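Local coordinates for protein NANS (YJHS), A 9-O-acetyl N-acetylneuraminic acid esterase (Escherichia coli O157:H7 EDL933, PDB 3PT5) that probably removes the 9-O-acetyl group from 9-O-acetyl-N-acetylneuraminate by hydrolysis, allowing the bacterium to grow on this host sialic acid, at residues L39-P42 against D43-A47; G149-H152 against D153-R156; E251-Y254 against G255-N259; E302-T305 against T306-R309; G320-S323 against D324-E328. One frame throughout, in Å; residues are numbered along the deposited sequence.

Interaction 1 (L39-P42 against D43-A47)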
# COMPACT_ATOMS: atom_id res chain seq x y z
N LEU A 39 5.46 1.37 -17.01
CA LEU A 39 4.18 1.82 -17.57
C LEU A 39 2.95 1.07 -17.01
O LEU A 39 2.98 -0.15 -16.93
CB LEU A 39 4.25 1.63 -19.08
CG LEU A 39 3.18 2.33 -19.93
CD1 LEU A 39 3.25 3.87 -19.78
CD2 LEU A 39 3.39 1.92 -21.37
N PRO A 40 1.87 1.80 -16.63
CA PRO A 40 0.61 1.12 -16.28
C PRO A 40 0.02 0.41 -17.48
O PRO A 40 0.24 0.83 -18.62
CB PRO A 40 -0.32 2.29 -15.88
CG PRO A 40 0.63 3.47 -15.60
CD PRO A 40 1.72 3.26 -16.61
N LEU A 41 -0.73 -0.66 -17.23
CA LEU A 41 -1.26 -1.46 -18.32
C LEU A 41 -2.76 -1.58 -18.09
O LEU A 41 -3.24 -2.64 -17.69
CB LEU A 41 -0.60 -2.86 -18.35
CG LEU A 41 0.91 -2.89 -18.59
CD1 LEU A 41 1.50 -4.28 -18.39
CD2 LEU A 41 1.16 -2.38 -19.99
N PRO A 42 -3.51 -0.48 -18.30
CA PRO A 42 -4.91 -0.45 -17.87
C PRO A 42 -5.86 -1.38 -18.62
O PRO A 42 -6.97 -1.61 -18.16
CB PRO A 42 -5.32 1.01 -18.10
CG PRO A 42 -4.39 1.52 -19.12
CD PRO A 42 -3.09 0.80 -18.90
N ASP A 43 -5.43 -1.91 -19.76
CA ASP A 43 -6.28 -2.87 -20.49
C ASP A 43 -6.04 -4.32 -20.03
O ASP A 43 -6.76 -5.24 -20.43
CB ASP A 43 -6.03 -2.74 -22.00
CG ASP A 43 -6.63 -1.47 -22.59
OD1 ASP A 43 -7.65 -0.98 -22.05
OD2 ASP A 43 -6.09 -0.96 -23.59
N ARG A 44 -5.01 -4.52 -19.22
CA ARG A 44 -4.58 -5.87 -18.89
C ARG A 44 -4.50 -6.02 -17.39
O ARG A 44 -5.51 -6.02 -16.70
CB ARG A 44 -3.22 -6.16 -19.53
CG ARG A 44 -3.20 -6.29 -21.06
CD ARG A 44 -1.78 -6.01 -21.60
NE ARG A 44 -1.65 -6.32 -23.03
CZ ARG A 44 -2.02 -5.50 -24.02
NH1 ARG A 44 -2.57 -4.32 -23.75
NH2 ARG A 44 -1.86 -5.87 -25.29
N GLU A 45 -3.27 -6.13 -16.90
CA GLU A 45 -2.97 -6.44 -15.52
C GLU A 45 -3.38 -5.30 -14.59
O GLU A 45 -3.63 -5.53 -13.40
CB GLU A 45 -1.49 -6.80 -15.38
CG GLU A 45 -0.97 -7.84 -16.45
CD GLU A 45 -0.54 -7.23 -17.80
OE1 GLU A 45 -1.14 -6.23 -18.25
OE2 GLU A 45 0.40 -7.76 -18.44
N ASP A 46 -3.45 -4.07 -15.11
CA ASP A 46 -3.90 -2.93 -14.27
C ASP A 46 -5.33 -2.47 -14.54
O ASP A 46 -5.68 -1.35 -14.20
CB ASP A 46 -2.97 -1.71 -14.35
CG ASP A 46 -1.52 -2.06 -14.09
OD1 ASP A 46 -1.23 -3.08 -13.43
OD2 ASP A 46 -0.65 -1.31 -14.57
N ALA A 47 -6.16 -3.33 -15.13
CA ALA A 47 -7.54 -2.97 -15.40
C ALA A 47 -8.33 -2.82 -14.10
O ALA A 47 -8.33 -3.72 -13.25
CB ALA A 47 -8.20 -4.05 -16.28

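Interaction 2 (G149-H152 against D153-R156)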
# COMPACT_ATOMS: atom_id res chain seq x y z
N GLY A 149 -8.61 14.48 5.68
CA GLY A 149 -7.59 13.51 6.09
C GLY A 149 -6.24 14.13 6.32
O GLY A 149 -6.14 15.36 6.43
N ALA A 150 -5.20 13.29 6.40
CA ALA A 150 -3.84 13.78 6.69
C ALA A 150 -3.33 14.78 5.64
O ALA A 150 -3.60 14.61 4.46
CB ALA A 150 -2.87 12.61 6.82
N SER A 151 -2.61 15.82 6.10
CA SER A 151 -2.06 16.84 5.22
C SER A 151 -0.99 16.24 4.33
O SER A 151 -0.40 15.22 4.69
CB SER A 151 -1.47 18.01 6.03
OG SER A 151 -0.43 17.59 6.93
N HIS A 152 -0.72 16.89 3.20
CA HIS A 152 0.34 16.47 2.26
C HIS A 152 1.68 16.23 2.95
O HIS A 152 2.46 15.38 2.50
CB HIS A 152 0.56 17.51 1.15
CG HIS A 152 -0.66 17.86 0.37
ND1 HIS A 152 -0.92 19.15 -0.06
CD2 HIS A 152 -1.70 17.10 -0.06
CE1 HIS A 152 -2.07 19.16 -0.72
NE2 HIS A 152 -2.56 17.94 -0.74
N ASP A 153 1.95 17.00 4.01
CA ASP A 153 3.21 16.95 4.73
C ASP A 153 3.21 16.09 6.02
O ASP A 153 4.13 16.18 6.83
CB ASP A 153 3.74 18.37 5.02
CG ASP A 153 2.86 19.15 5.99
OD1 ASP A 153 1.61 19.00 5.95
OD2 ASP A 153 3.41 19.93 6.78
N ALA A 154 2.20 15.24 6.21
CA ALA A 154 2.21 14.33 7.35
C ALA A 154 3.13 13.15 7.01
O ALA A 154 2.82 12.35 6.14
CB ALA A 154 0.78 13.86 7.66
N CYS A 155 4.27 13.06 7.71
CA CYS A 155 5.31 12.07 7.38
C CYS A 155 5.76 11.31 8.59
O CYS A 155 6.71 10.57 8.54
CB CYS A 155 6.53 12.78 6.79
SG CYS A 155 6.25 13.63 5.26
N ARG A 156 5.08 11.52 9.72
CA ARG A 156 5.47 10.86 10.96
C ARG A 156 4.43 9.82 11.38
O ARG A 156 3.29 10.17 11.65
CB ARG A 156 5.71 11.90 12.07
CG ARG A 156 6.20 11.29 13.38
CD ARG A 156 7.65 10.88 13.27
NE ARG A 156 8.52 12.04 13.18
CZ ARG A 156 9.51 12.30 14.03
NH1 ARG A 156 9.80 11.43 15.00
NH2 ARG A 156 10.24 13.40 13.87

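Interaction 3 (E251-Y254 against G255-N259)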
# COMPACT_ATOMS: atom_id res chain seq x y z
N GLU A 251 17.76 -6.07 10.53
CA GLU A 251 17.58 -7.16 11.46
C GLU A 251 16.69 -6.72 12.65
O GLU A 251 15.81 -7.46 13.06
CB GLU A 251 18.95 -7.62 11.95
CG GLU A 251 18.91 -8.68 13.04
CD GLU A 251 20.15 -9.57 13.07
OE1 GLU A 251 21.30 -9.05 13.10
OE2 GLU A 251 19.96 -10.81 13.06
N ALA A 252 16.89 -5.50 13.14
CA ALA A 252 16.09 -5.00 14.26
C ALA A 252 14.67 -4.69 13.83
O ALA A 252 13.69 -5.18 14.43
CB ALA A 252 16.72 -3.79 14.88
N ILE A 253 14.54 -3.92 12.75
CA ILE A 253 13.24 -3.43 12.34
C ILE A 253 12.37 -4.50 11.70
O ILE A 253 11.22 -4.73 12.12
CB ILE A 253 13.37 -2.19 11.46
CG1 ILE A 253 13.99 -1.07 12.31
CG2 ILE A 253 12.01 -1.80 10.82
CD1 ILE A 253 14.22 0.28 11.62
N TYR A 254 12.92 -5.15 10.68
CA TYR A 254 12.14 -6.15 9.94
C TYR A 254 12.13 -7.47 10.69
O TYR A 254 11.18 -8.26 10.55
CB TYR A 254 12.63 -6.27 8.49
CG TYR A 254 12.16 -5.09 7.65
CD1 TYR A 254 11.04 -5.19 6.83
CD2 TYR A 254 12.82 -3.87 7.70
CE1 TYR A 254 10.58 -4.11 6.08
CE2 TYR A 254 12.36 -2.76 6.96
CZ TYR A 254 11.26 -2.90 6.14
OH TYR A 254 10.79 -1.82 5.38
N GLY A 255 13.12 -7.70 11.54
CA GLY A 255 13.08 -8.89 12.40
C GLY A 255 11.90 -8.82 13.35
O GLY A 255 11.26 -9.84 13.65
N ASN A 256 11.56 -7.61 13.79
CA ASN A 256 10.45 -7.43 14.68
C ASN A 256 9.09 -7.76 14.04
O ASN A 256 8.10 -7.98 14.73
CB ASN A 256 10.44 -6.01 15.25
CG ASN A 256 9.38 -5.83 16.30
OD1 ASN A 256 9.35 -6.54 17.32
ND2 ASN A 256 8.50 -4.85 16.08
N TYR A 257 9.05 -7.77 12.72
CA TYR A 257 7.83 -8.18 12.00
C TYR A 257 7.69 -9.70 11.97
O TYR A 257 6.61 -10.22 11.70
CB TYR A 257 7.85 -7.67 10.57
CG TYR A 257 7.77 -6.16 10.44
CD1 TYR A 257 6.91 -5.40 11.24
CD2 TYR A 257 8.54 -5.49 9.50
CE1 TYR A 257 6.84 -4.00 11.11
CE2 TYR A 257 8.47 -4.10 9.35
CZ TYR A 257 7.63 -3.36 10.15
OH TYR A 257 7.60 -1.98 9.99
N GLN A 258 8.80 -10.40 12.24
CA GLN A 258 8.89 -11.86 12.18
C GLN A 258 8.87 -12.50 13.57
O GLN A 258 8.52 -13.68 13.72
CB GLN A 258 10.20 -12.27 11.49
CG GLN A 258 10.33 -11.79 10.08
CD GLN A 258 11.76 -11.85 9.54
OE1 GLN A 258 12.35 -12.93 9.45
NE2 GLN A 258 12.30 -10.69 9.14
N ASN A 259 9.29 -11.74 14.57
CA ASN A 259 9.36 -12.23 15.94
C ASN A 259 8.62 -11.31 16.90
O ASN A 259 9.04 -11.10 18.04
CB ASN A 259 10.83 -12.36 16.38
CG ASN A 259 11.59 -13.34 15.53
OD1 ASN A 259 11.22 -14.51 15.43
ND2 ASN A 259 12.67 -12.86 14.90
O HOH W 1 9.59 -3.14 13.95

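Interaction 4 (E302-T305 against T306-R309)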
# COMPACT_ATOMS: atom_id res chain seq x y z
N GLU A 302 13.93 14.15 -14.60
CA GLU A 302 12.76 15.01 -14.83
C GLU A 302 11.40 14.32 -14.64
O GLU A 302 10.37 14.98 -14.60
CB GLU A 302 12.84 15.61 -16.22
CG GLU A 302 12.76 14.53 -17.31
CD GLU A 302 13.27 14.99 -18.64
OE1 GLU A 302 12.74 16.00 -19.16
OE2 GLU A 302 14.20 14.32 -19.15
N ASN A 303 11.40 12.98 -14.56
CA ASN A 303 10.15 12.25 -14.43
C ASN A 303 10.17 11.03 -13.49
O ASN A 303 9.12 10.39 -13.31
CB ASN A 303 9.60 11.88 -15.82
CG ASN A 303 10.54 11.07 -16.59
OD1 ASN A 303 10.99 10.01 -16.13
ND2 ASN A 303 10.90 11.54 -17.78
N TRP A 304 11.30 10.72 -12.87
CA TRP A 304 11.31 9.54 -11.98
C TRP A 304 10.97 9.94 -10.55
O TRP A 304 10.82 11.13 -10.27
CB TRP A 304 12.63 8.77 -12.08
CG TRP A 304 13.89 9.44 -11.61
CD1 TRP A 304 14.03 10.35 -10.60
CD2 TRP A 304 15.21 9.16 -12.08
NE1 TRP A 304 15.37 10.67 -10.43
CE2 TRP A 304 16.10 9.95 -11.33
CE3 TRP A 304 15.72 8.32 -13.07
CZ2 TRP A 304 17.48 9.91 -11.54
CZ3 TRP A 304 17.09 8.31 -13.29
CH2 TRP A 304 17.94 9.11 -12.54
N THR A 305 10.85 8.96 -9.66
CA THR A 305 10.50 9.25 -8.29
C THR A 305 11.78 9.70 -7.61
O THR A 305 12.04 10.91 -7.50
CB THR A 305 9.81 8.04 -7.60
OG1 THR A 305 10.64 6.88 -7.70
CG2 THR A 305 8.46 7.78 -8.26
N THR A 306 12.63 8.73 -7.29
CA THR A 306 13.79 8.93 -6.45
C THR A 306 15.05 8.61 -7.29
O THR A 306 15.03 7.69 -8.12
CB THR A 306 13.63 8.00 -5.22
OG1 THR A 306 12.68 8.57 -4.29
CG2 THR A 306 14.94 7.70 -4.55
N ALA A 307 16.14 9.37 -7.10
CA ALA A 307 17.38 9.08 -7.79
C ALA A 307 17.91 7.66 -7.53
O ALA A 307 18.48 7.03 -8.42
CB ALA A 307 18.44 10.15 -7.49
N LEU A 308 17.71 7.15 -6.31
CA LEU A 308 18.04 5.76 -5.96
C LEU A 308 17.00 4.82 -6.55
O LEU A 308 15.90 4.72 -6.03
CB LEU A 308 18.06 5.59 -4.43
CG LEU A 308 19.28 6.15 -3.67
CD1 LEU A 308 19.07 6.07 -2.15
CD2 LEU A 308 20.57 5.43 -4.07
N ARG A 309 17.34 4.13 -7.62
CA ARG A 309 16.34 3.34 -8.37
C ARG A 309 15.93 2.07 -7.64
O ARG A 309 14.75 1.72 -7.62
CB ARG A 309 16.84 2.98 -9.78
CG ARG A 309 17.53 4.15 -10.56
CD ARG A 309 16.63 5.39 -10.70
NE ARG A 309 15.39 5.14 -11.47
CZ ARG A 309 15.35 4.92 -12.80
NH1 ARG A 309 16.48 4.85 -13.50
NH2 ARG A 309 14.18 4.73 -13.41

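Interaction 5 (G320-S323 against D324-E328)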
# COMPACT_ATOMS: atom_id res chain seq x y z
N GLY A 320 3.07 -8.94 -9.88
CA GLY A 320 3.39 -10.36 -9.77
C GLY A 320 3.62 -10.84 -8.35
O GLY A 320 2.68 -10.97 -7.56
N ILE A 321 4.87 -11.10 -8.02
CA ILE A 321 5.19 -11.81 -6.78
C ILE A 321 4.73 -11.05 -5.54
O ILE A 321 4.33 -11.66 -4.56
CB ILE A 321 6.72 -12.13 -6.69
CG1 ILE A 321 7.04 -13.02 -5.48
CG2 ILE A 321 7.56 -10.84 -6.63
CD1 ILE A 321 6.38 -14.42 -5.49
N ILE A 322 4.77 -9.71 -5.57
CA ILE A 322 4.42 -8.98 -4.32
C ILE A 322 2.94 -9.19 -4.00
O ILE A 322 2.56 -9.55 -2.88
CB ILE A 322 4.74 -7.48 -4.42
CG1 ILE A 322 6.26 -7.28 -4.54
CG2 ILE A 322 4.08 -6.67 -3.27
CD1 ILE A 322 6.65 -5.91 -4.88
N SER A 323 2.07 -8.99 -4.98
CA SER A 323 0.66 -9.21 -4.75
C SER A 323 0.34 -10.68 -4.58
O SER A 323 -0.52 -11.01 -3.78
CB SER A 323 -0.20 -8.55 -5.83
OG SER A 323 0.31 -8.90 -7.10
N ASP A 324 1.10 -11.57 -5.25
CA ASP A 324 0.94 -13.02 -5.02
C ASP A 324 1.14 -13.35 -3.55
O ASP A 324 0.35 -14.08 -2.97
CB ASP A 324 1.96 -13.83 -5.82
CG ASP A 324 1.61 -13.93 -7.29
OD1 ASP A 324 0.47 -13.64 -7.68
OD2 ASP A 324 2.52 -14.35 -8.07
N ARG A 325 2.21 -12.81 -2.96
CA ARG A 325 2.61 -13.26 -1.62
C ARG A 325 1.66 -12.71 -0.57
O ARG A 325 1.32 -13.40 0.41
CB ARG A 325 4.07 -12.88 -1.35
CG ARG A 325 5.07 -13.70 -2.13
CD ARG A 325 5.09 -15.17 -1.62
NE ARG A 325 6.01 -15.35 -0.49
CZ ARG A 325 6.05 -16.40 0.35
NH1 ARG A 325 5.17 -17.38 0.27
NH2 ARG A 325 6.98 -16.43 1.30
N PHE A 326 1.20 -11.47 -0.74
CA PHE A 326 0.16 -10.96 0.17
C PHE A 326 -1.10 -11.78 0.11
O PHE A 326 -1.66 -12.10 1.15
CB PHE A 326 -0.17 -9.49 -0.09
CG PHE A 326 0.77 -8.55 0.60
CD1 PHE A 326 1.80 -7.94 -0.10
CD2 PHE A 326 0.61 -8.28 1.96
CE1 PHE A 326 2.71 -7.09 0.55
CE2 PHE A 326 1.51 -7.43 2.61
CZ PHE A 326 2.56 -6.85 1.91
N VAL A 327 -1.57 -12.07 -1.11
CA VAL A 327 -2.81 -12.82 -1.27
C VAL A 327 -2.66 -14.22 -0.66
O VAL A 327 -3.57 -14.70 0.02
CB VAL A 327 -3.30 -12.83 -2.74
CG1 VAL A 327 -4.46 -13.81 -2.94
CG2 VAL A 327 -3.68 -11.37 -3.15
N GLU A 328 -1.53 -14.88 -0.89
CA GLU A 328 -1.29 -16.19 -0.25
C GLU A 328 -1.42 -16.06 1.29
O GLU A 328 -2.04 -16.91 1.95
CB GLU A 328 0.11 -16.70 -0.58
CG GLU A 328 0.40 -17.09 -2.02
CD GLU A 328 1.93 -17.19 -2.26
OE1 GLU A 328 2.65 -17.57 -1.30
OE2 GLU A 328 2.39 -16.85 -3.39

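Interaction 1 (L39-P42 against D43-A47)
The D46 carboxylate lies under the backbone of P40 and L41: its OD2 takes the amide hydrogen of L41 N over 2.7 Å and sits 3.2 Å from P40 CA. The bond is fairly straight, 160° at the hydrogen, yet the amide comes in from above the carboxylate plane. D46 holds CG beside its own backbone N (chi1 -52°), which turns the carboxylate back along the preceding chain. In return, L41 O accepts two amide hydrogens, from R44 N at 3.0 Å and from D46 N at 3.0 Å, one from each face of its carbonyl plane. The first closes a type I turn from L41 to R44, and a second type I turn, R44 to A47, follows directly. The E45 chain bends at chi2 (85°), and its OE1 lies 3.3 Å from L41 CD1, a van der Waals contact that buries this oxygen with no polar partner in the model. This double turn belongs to the loop between strands 20-28 and 52-55. R319 of helix 315-335 forms a salt bridge with D46 OD2 and touches L41 and E45, while H109 of helix 107-114 binds D46 OD1 and R112 binds A47 O, tying the loop to both helices.

Interaction 2 (G149-H152 against D153-R156)
This is a type I beta turn, S151 to A154, braced by a serine-aspartate bond, at the place where the chain leaves the short strand 149-150 and sets out toward helix 162-176. The turn itself is closed by A154 N, which gives its hydrogen to S151 O over 3.0 Å at 165°. Across the same corner S151 OG donates to D153 OD1, 2.7 Å away, meeting the carboxylate from above its plane. Both side chains use the rotamer in which the polar group stands between backbone N and carbonyl carbon (chi1 58° for S151, 67° for D153), and this folds the two groups over the turn to face each other. The methyls A150 CB and A154 CB meet at 3.9 Å, a small apolar contact. A154 also packs on P162 and L163 of helix 162-176, and H152 O is bound by R131. S151 OG takes a hydrogen from T143 N in addition to giving its own to D153, so the hydroxyl is used in both senses, which probably fixes its rotation. One small side chain thus links the turn to T143, just before strand 144-145, while holding the D153 carboxylate near the turn's backbone.

Interaction 3 (E251-Y254 against G255-N259)
Y254 and Y257 stand side by side and point the same way, but their rings are turned 83° apart in a T-shaped pair. The edge of Y257 is directed at the face of Y254: CE2 lies above that face toward its rim, and Y257 CD2 comes within 3.7 Å of Y254 CD1, with centroids 5.3 Å apart. Similar first torsions, -75° for Y254 and -67° for Y257, set each CG beside its backbone N and send both rings off the same side of the chain; the rings differ in their rotation about chi2. I253 CG2 adds a loose 4.5 Å contact to Y257 CE2.

The backbone of 255-257 keeps helical torsions without the regular bonds. N256 N bonds A252 O and, weakly, I253 O; G255 N bonds E251 O weakly. Y254 O has two donors on opposite faces of its carbonyl plane: Y257 N at 3.1 Å and, from the extended Q258 chain, NE2 at 3.0 Å. A water accepts from N256 ND2 and donates to I253 O; ND2 also bonds N208 OD1 of helix 203-218. Y257 also stacks edge-to-face with F207 of that helix, and its hydroxyl binds Q190 O and W188 NE1. The pairing therefore joins an aromatic interior to a polar backbone: Y254 O is held by a backbone and a side-chain amide, I253 O by a water and a weak amide bond.

Interaction 4 (E302-T305 against T306-R309)
One face of the W304 indole carries R309 and the carbonyl of T306. R309 CD stands over the six-membered ring, 4.1 Å from its centroid and 19° off the normal, a CH-pi contact, while T306 O lies above the same ring system toward its rim, 3.8 Å from W304 CD1. The guanidinium in turn has W304 CE3 over the centre of one of its faces, with R309 CZ and W304 CE3 3.4 Å apart; the two planes are inclined by 32°, so the overlap is skewed and not a flat stack. R309 NH1 is 3.5 Å from W304 CZ3. A307 meets the indole obliquely at NE1, and its methyl CB approaches W304 CZ2 at 4.2 Å.

W304 places CG between its backbone N and carbonyl carbon (chi1 66°), which stands the indole up over the chain that follows. The R309 side chain is bent at chi2 and chi3, and so doubles back over the ring.

The contact belongs to an irregular surface loop, between strand 265-268 and helix 315-335, without regular helix or strand of its own. R309 NH2 forms a salt bridge with E37 and a hydrogen bond with S296 O, so the charged end is held elsewhere while its flat face rests on the indole. E37 probably offsets the arginine's charge beside the tryptophan. The same acid is touched by W304 and bonds T305 OG1 through its second carboxylate oxygen.

Interaction 5 (G320-S323 against D324-E328)
D324 starts the second segment by giving its amide hydrogen to G320 O, at 2.9 Å and nearly along the C=O axis. Its carboxylate hangs beside that same carbonyl, with D324 CG 3.2 Å from G320 O, and OD1 forms a salt bridge with K113 of helix 107-114. R325 N follows, bonded to I321 O at 2.9 Å and weakly to I322 O. The aliphatic part of R325 runs alongside I321, whose CD1 touches R325 CG at 3.7 Å; I321 reaches it because CG1 is anti to the backbone N (chi1 -173°). Bends at chi2 and chi3 then carry the guanidinium on to E328, where NH1 meets OE1 in the guanidinium plane at 3.0 Å, and to D269, which pairs with NH2. F326 N bonds I322 O almost straight, 171°. The F326 ring lies beside I322, CE1 being 4.1 Å from I322 CG2, and turns its edge to I322 O. V327 N bonds S323 O, with V327 CG2 3.2 Å from that oxygen, and E328 N in turn bonds D324 O.

These are successive i to i+4 steps of helix 315-335, with a wider pi-type turn at 320-322. F326 packs against strands 182-189 and 265-268 of the central sheet, R325 also touches V268, and S323 and V327 face helix 107-114, so the helix is wedged between sheet and helix.

How the interactions relate
From the N terminus, interaction 1 forms a double turn in the loop between strands 20-28 and 52-55. Interaction 2 closes a turn after strand 149-150, before helix 162-176. Interaction 3 lies at helix 247-253 and the chain after it, ahead of strand 265-268; interaction 4 folds the long loop beyond that strand; interaction 5 lies within helix 315-335. All five are local and in series, so none nests in or crosses another, and none touches another. Interactions 1 and 5 are the nearest pair, about 7 Å between nearest atoms, and R319 and H109 connect their surroundings. Interactions 1 and 3 lie on opposite sides of the chain's centre, 34 Å between centres.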